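Local coordinates for putative mandelate racemase (Bordetella bronchiseptica, PDB 3OZY), which is of uncertain function but, as a magnesium-dependent member of the enolase superfamily, probably acts on acid sugars or related carboxylate substrates, at residues A[251-263]-A[276-290]. Residues are numbered along the deposited sequence; the frame is centred on the assembly and turned at random.
With MG (magnesium ion), chain C.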
loop_
_atom_site.group_PDB
_atom_site.type_symbol
_atom_site.label_atom_id
_atom_site.label_comp_id
_atom_site.label_asym_id
_atom_site.label_seq_id
_atom_site.Cartn_x
_atom_site.Cartn_y
_atom_site.Cartn_z
ATOM N N ALA A 251 -6.526 17.353 -9.994
ATOM C CA ALA A 251 -6.719 16.955 -8.603
ATOM C C ALA A 251 -6.598 15.452 -8.437
ATOM O O ALA A 251 -7.099 14.689 -9.257
ATOM C CB ALA A 251 -8.107 17.407 -8.133
ATOM N N THR A 252 -5.942 15.025 -7.366
ATOM C CA THR A 252 -5.925 13.615 -7.012
ATOM C C THR A 252 -5.516 13.485 -5.554
ATOM O O THR A 252 -4.930 14.400 -4.972
ATOM C CB THR A 252 -5.003 12.783 -7.943
ATOM O OG1 THR A 252 -5.181 11.392 -7.656
ATOM C CG2 THR A 252 -3.516 13.180 -7.787
ATOM N N GLY A 253 -5.869 12.364 -4.935
ATOM C CA GLY A 253 -5.346 12.096 -3.610
ATOM C C GLY A 253 -6.072 11.100 -2.737
ATOM O O GLY A 253 -5.489 10.632 -1.758
ATOM N N GLU A 254 -7.316 10.753 -3.053
ATOM C CA GLU A 254 -8.014 9.800 -2.191
ATOM C C GLU A 254 -7.327 8.437 -2.169
ATOM O O GLU A 254 -7.468 7.688 -1.205
ATOM C CB GLU A 254 -9.479 9.656 -2.568
ATOM C CG GLU A 254 -9.728 8.809 -3.781
ATOM C CD GLU A 254 -11.117 9.020 -4.313
ATOM O OE1 GLU A 254 -11.864 8.035 -4.445
ATOM O OE2 GLU A 254 -11.455 10.182 -4.584
ATOM N N ASN A 255 -6.573 8.119 -3.219
ATOM C CA ASN A 255 -5.929 6.815 -3.309
ATOM C C ASN A 255 -4.404 6.873 -3.252
ATOM O O ASN A 255 -3.727 5.892 -3.548
ATOM C CB ASN A 255 -6.452 6.054 -4.532
ATOM C CG ASN A 255 -7.879 5.593 -4.333
ATOM O OD1 ASN A 255 -8.192 4.944 -3.330
ATOM N ND2 ASN A 255 -8.758 5.950 -5.259
ATOM N N LEU A 256 -3.889 8.029 -2.837
ATOM C CA LEU A 256 -2.465 8.234 -2.572
ATOM C C LEU A 256 -2.279 8.358 -1.073
ATOM O O LEU A 256 -3.132 8.903 -0.379
ATOM C CB LEU A 256 -1.975 9.507 -3.257
ATOM C CG LEU A 256 -2.018 9.485 -4.777
ATOM C CD1 LEU A 256 -1.739 10.886 -5.296
ATOM C CD2 LEU A 256 -1.003 8.492 -5.316
ATOM N N TYR A 257 -1.162 7.845 -0.570
ATOM C CA TYR A 257 -0.963 7.691 0.866
ATOM C C TYR A 257 0.305 8.367 1.366
ATOM O O TYR A 257 1.380 8.196 0.782
ATOM C CB TYR A 257 -0.921 6.202 1.222
ATOM C CG TYR A 257 -2.243 5.512 0.975
ATOM C CD1 TYR A 257 -3.200 5.424 1.984
ATOM C CD2 TYR A 257 -2.546 4.952 -0.268
ATOM C CE1 TYR A 257 -4.416 4.808 1.762
ATOM C CE2 TYR A 257 -3.773 4.336 -0.499
ATOM C CZ TYR A 257 -4.699 4.265 0.525
ATOM O OH TYR A 257 -5.928 3.660 0.339
ATOM N N THR A 258 0.164 9.086 2.480
ATOM C CA THR A 258 1.239 9.822 3.164
ATOM C C THR A 258 1.729 11.020 2.370
ATOM O O THR A 258 1.496 11.144 1.162
ATOM C CB THR A 258 2.478 8.953 3.556
ATOM O OG1 THR A 258 3.354 8.810 2.426
ATOM C CG2 THR A 258 2.068 7.593 4.123
ATOM N N ARG A 259 2.449 11.892 3.066
ATOM C CA ARG A 259 3.029 13.055 2.419
ATOM C C ARG A 259 4.035 12.661 1.334
ATOM O O ARG A 259 4.326 13.460 0.442
ATOM C CB ARG A 259 3.705 13.953 3.451
ATOM C CG ARG A 259 5.008 13.410 3.993
ATOM C CD ARG A 259 5.451 14.237 5.188
ATOM N NE ARG A 259 4.640 13.947 6.373
ATOM C CZ ARG A 259 4.737 14.604 7.525
ATOM N NH1 ARG A 259 5.581 15.621 7.652
ATOM N NH2 ARG A 259 3.976 14.253 8.548
ATOM N N ASN A 260 4.565 11.441 1.405
ATOM C CA ASN A 260 5.557 11.004 0.423
ATOM C C ASN A 260 4.981 10.922 -0.985
ATOM O O ASN A 260 5.645 11.268 -1.964
ATOM C CB ASN A 260 6.131 9.648 0.824
ATOM C CG ASN A 260 6.703 9.659 2.213
ATOM O OD1 ASN A 260 6.208 8.974 3.121
ATOM N ND2 ASN A 260 7.738 10.450 2.402
ATOM N N ALA A 261 3.738 10.459 -1.092
ATOM C CA ALA A 261 3.085 10.363 -2.396
ATOM C C ALA A 261 2.925 11.748 -3.006
ATOM O O ALA A 261 3.219 11.976 -4.183
ATOM C CB ALA A 261 1.718 9.695 -2.261
ATOM N N PHE A 262 2.452 12.684 -2.189
ATOM C CA PHE A 262 2.189 14.032 -2.679
ATOM C C PHE A 262 3.474 14.783 -3.017
ATOM O O PHE A 262 3.507 15.563 -3.966
ATOM C CB PHE A 262 1.263 14.780 -1.715
ATOM C CG PHE A 262 -0.075 14.118 -1.589
ATOM C CD1 PHE A 262 -1.067 14.339 -2.532
ATOM C CD2 PHE A 262 -0.302 13.188 -0.592
ATOM C CE1 PHE A 262 -2.298 13.685 -2.438
ATOM C CE2 PHE A 262 -1.514 12.518 -0.498
ATOM C CZ PHE A 262 -2.521 12.765 -1.426
ATOM N N ASN A 263 4.538 14.517 -2.266
ATOM C CA ASN A 263 5.838 15.101 -2.574
ATOM C C ASN A 263 6.299 14.657 -3.958
ATOM O O ASN A 263 6.809 15.458 -4.741
ATOM C CB ASN A 263 6.859 14.714 -1.507
ATOM C CG ASN A 263 8.252 15.217 -1.828
ATOM O OD1 ASN A 263 9.164 14.424 -2.098
ATOM N ND2 ASN A 263 8.423 16.527 -1.808
ATOM N N ALA A 276 -5.527 14.539 -0.212
ATOM C CA ALA A 276 -5.279 13.685 0.949
ATOM C C ALA A 276 -6.410 13.803 1.972
ATOM O O ALA A 276 -6.741 14.899 2.420
ATOM C CB ALA A 276 -3.957 14.050 1.597
ATOM N N ASP A 277 -6.974 12.657 2.334
ATOM C CA ASP A 277 -8.092 12.546 3.265
ATOM C C ASP A 277 -7.505 12.208 4.634
ATOM O O ASP A 277 -6.731 11.256 4.765
ATOM C CB ASP A 277 -8.992 11.407 2.742
ATOM C CG ASP A 277 -10.252 11.163 3.568
ATOM O OD1 ASP A 277 -10.308 11.486 4.768
ATOM O OD2 ASP A 277 -11.204 10.572 2.995
ATOM N N ALA A 278 -7.856 12.971 5.662
ATOM C CA ALA A 278 -7.358 12.677 7.007
ATOM C C ALA A 278 -7.624 11.236 7.444
ATOM O O ALA A 278 -6.873 10.685 8.253
ATOM C CB ALA A 278 -7.947 13.644 8.018
ATOM N N SER A 279 -8.702 10.638 6.927
ATOM C CA SER A 279 -9.098 9.279 7.312
ATOM C C SER A 279 -8.496 8.169 6.442
ATOM O O SER A 279 -8.779 6.991 6.668
ATOM C CB SER A 279 -10.626 9.141 7.319
ATOM O OG SER A 279 -11.146 9.209 5.999
ATOM N N ARG A 280 -7.686 8.545 5.447
ATOM C CA ARG A 280 -7.076 7.575 4.537
ATOM C C ARG A 280 -5.559 7.711 4.433
ATOM O O ARG A 280 -4.850 6.709 4.431
ATOM C CB ARG A 280 -7.667 7.698 3.117
ATOM C CG ARG A 280 -9.168 7.499 3.039
ATOM C CD ARG A 280 -9.743 7.928 1.680
ATOM N NE ARG A 280 -9.440 7.017 0.571
ATOM C CZ ARG A 280 -10.155 5.939 0.272
ATOM N NH1 ARG A 280 -11.201 5.614 1.023
ATOM N NH2 ARG A 280 -9.832 5.182 -0.777
ATOM N N ALA A 281 -5.072 8.948 4.328
ATOM C CA ALA A 281 -3.694 9.204 3.913
ATOM C C ALA A 281 -2.706 9.178 5.073
ATOM O O ALA A 281 -1.504 9.344 4.851
ATOM C CB ALA A 281 -3.616 10.540 3.171
ATOM N N GLY A 282 -3.207 8.987 6.291
ATOM C CA GLY A 282 -2.355 8.811 7.456
ATOM C C GLY A 282 -2.926 9.351 8.758
ATOM O O GLY A 282 -2.393 9.049 9.830
ATOM N N GLY A 283 -3.996 10.147 8.699
ATOM C CA GLY A 283 -4.581 10.698 9.915
ATOM C C GLY A 283 -4.721 12.202 9.847
ATOM O O GLY A 283 -4.309 12.820 8.866
ATOM N N ILE A 284 -5.321 12.795 10.874
ATOM C CA ILE A 284 -5.244 14.239 11.037
ATOM C C ILE A 284 -3.772 14.683 11.092
ATOM O O ILE A 284 -3.390 15.666 10.468
ATOM C CB ILE A 284 -6.020 14.669 12.296
ATOM C CG1 ILE A 284 -7.525 14.636 11.993
ATOM C CG2 ILE A 284 -5.569 16.040 12.767
ATOM C CD1 ILE A 284 -8.425 14.849 13.222
ATOM N N THR A 285 -2.943 13.936 11.810
ATOM C CA THR A 285 -1.523 14.270 11.916
ATOM C C THR A 285 -0.870 14.401 10.536
ATOM O O THR A 285 -0.146 15.361 10.254
ATOM C CB THR A 285 -0.796 13.212 12.752
ATOM O OG1 THR A 285 -1.442 13.109 14.027
ATOM C CG2 THR A 285 0.677 13.572 12.945
ATOM N N GLU A 286 -1.160 13.445 9.665
ATOM C CA GLU A 286 -0.544 13.429 8.346
ATOM C C GLU A 286 -1.186 14.450 7.392
ATOM O O GLU A 286 -0.486 15.125 6.628
ATOM C CB GLU A 286 -0.584 12.015 7.767
ATOM C CG GLU A 286 0.273 11.821 6.515
ATOM C CD GLU A 286 1.772 11.874 6.784
ATOM O OE1 GLU A 286 2.195 12.051 7.949
ATOM O OE2 GLU A 286 2.537 11.753 5.807
ATOM N N ALA A 287 -2.508 14.585 7.436
ATOM C CA ALA A 287 -3.176 15.575 6.595
ATOM C C ALA A 287 -2.709 16.996 6.909
ATOM O O ALA A 287 -2.593 17.824 6.004
ATOM C CB ALA A 287 -4.694 15.471 6.735
ATOM N N LEU A 288 -2.442 17.285 8.182
ATOM C CA LEU A 288 -1.913 18.592 8.562
ATOM C C LEU A 288 -0.618 18.888 7.819
ATOM O O LEU A 288 -0.410 20.003 7.316
ATOM C CB LEU A 288 -1.649 18.662 10.065
ATOM C CG LEU A 288 -2.883 18.814 10.949
ATOM C CD1 LEU A 288 -2.470 18.616 12.399
ATOM C CD2 LEU A 288 -3.524 20.181 10.744
ATOM N N ALA A 289 0.259 17.893 7.757
ATOM C CA ALA A 289 1.553 18.065 7.111
ATOM C C ALA A 289 1.367 18.226 5.604
ATOM O O ALA A 289 2.046 19.034 4.967
ATOM C CB ALA A 289 2.437 16.875 7.409
ATOM N N ILE A 290 0.443 17.461 5.032
ATOM C CA ILE A 290 0.193 17.526 3.594
ATOM C C ILE A 290 -0.401 18.878 3.210
ATOM O O ILE A 290 -0.005 19.472 2.205
ATOM C CB ILE A 290 -0.683 16.345 3.127
ATOM C CG1 ILE A 290 0.077 15.035 3.324
ATOM C CG2 ILE A 290 -1.060 16.509 1.660
ATOM C CD1 ILE A 290 -0.799 13.802 3.223
HETATM MG MG MG C . -12.924 10.913 -5.996
HETATM O O HOH W 1 -6.394 10.262 0.832
HETATM O O HOH W 2 -13.983 8.798 -5.795
HETATM O O HOH W 3 -11.859 9.759 -7.570
HETATM O O HOH W 4 -14.541 11.605 -4.408
#
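The guanidinium of R259 carries A289 CB over the centre of one face, 3.1 Å above the plane, while the E286 carboxylate lies at its edge. E286 is gripped side-on: R259 NE donates to OE2 and R259 NH2 to OE1 at 2.9 Å, both partners almost in the guanidinium plane. The two flat groups are nevertheless turned 47° apart, so each oxygen is met from above the carboxylate plane. OE2 keeps its anti lone pair for the backbone N of R259 (2.7 Å), a third bond that ties E286 to the first turn of helix 258-267. A bend in the E286 chain at chi2 (70°) brings the carboxylate there. The F262 ring has I290 CG2 over one face and the carbonyl oxygens of T252 and G253 at its edge; A276 CB approaches it obliquely, 3.6 Å from CE2.

These pairs join successive beta-alpha units of the enolase-superfamily barrel: parallel strands 249-252 and 273-274 lead into helices 258-267 and 284-296, and the axes of 258-263 and 284-290 come within 9.5 Å, their N-to-C directions 25° apart.

Toward the metal site, the R280 guanidinium takes E254 O and N255 OD1 at its edge, both near its plane. NE reaches E254 O at 2.7 Å in a nearly straight bond, whereas NH2 meets N255 OD1 from above the amide plane; N255 ND2 turns to E228. R280 thus holds the backbone carbonyl of E254 itself, consistent with a second-shell role in positioning this ligand, whose OE2 binds magnesium at 2.2 Å alongside D201 and E227. At the edge of the Y257 ring sits R280 O, 3.2 Å from CD1, and the phenol OH bonds to Y56. Water 1 bridges G253 O and D277 N, and T258 N donates to A281 O.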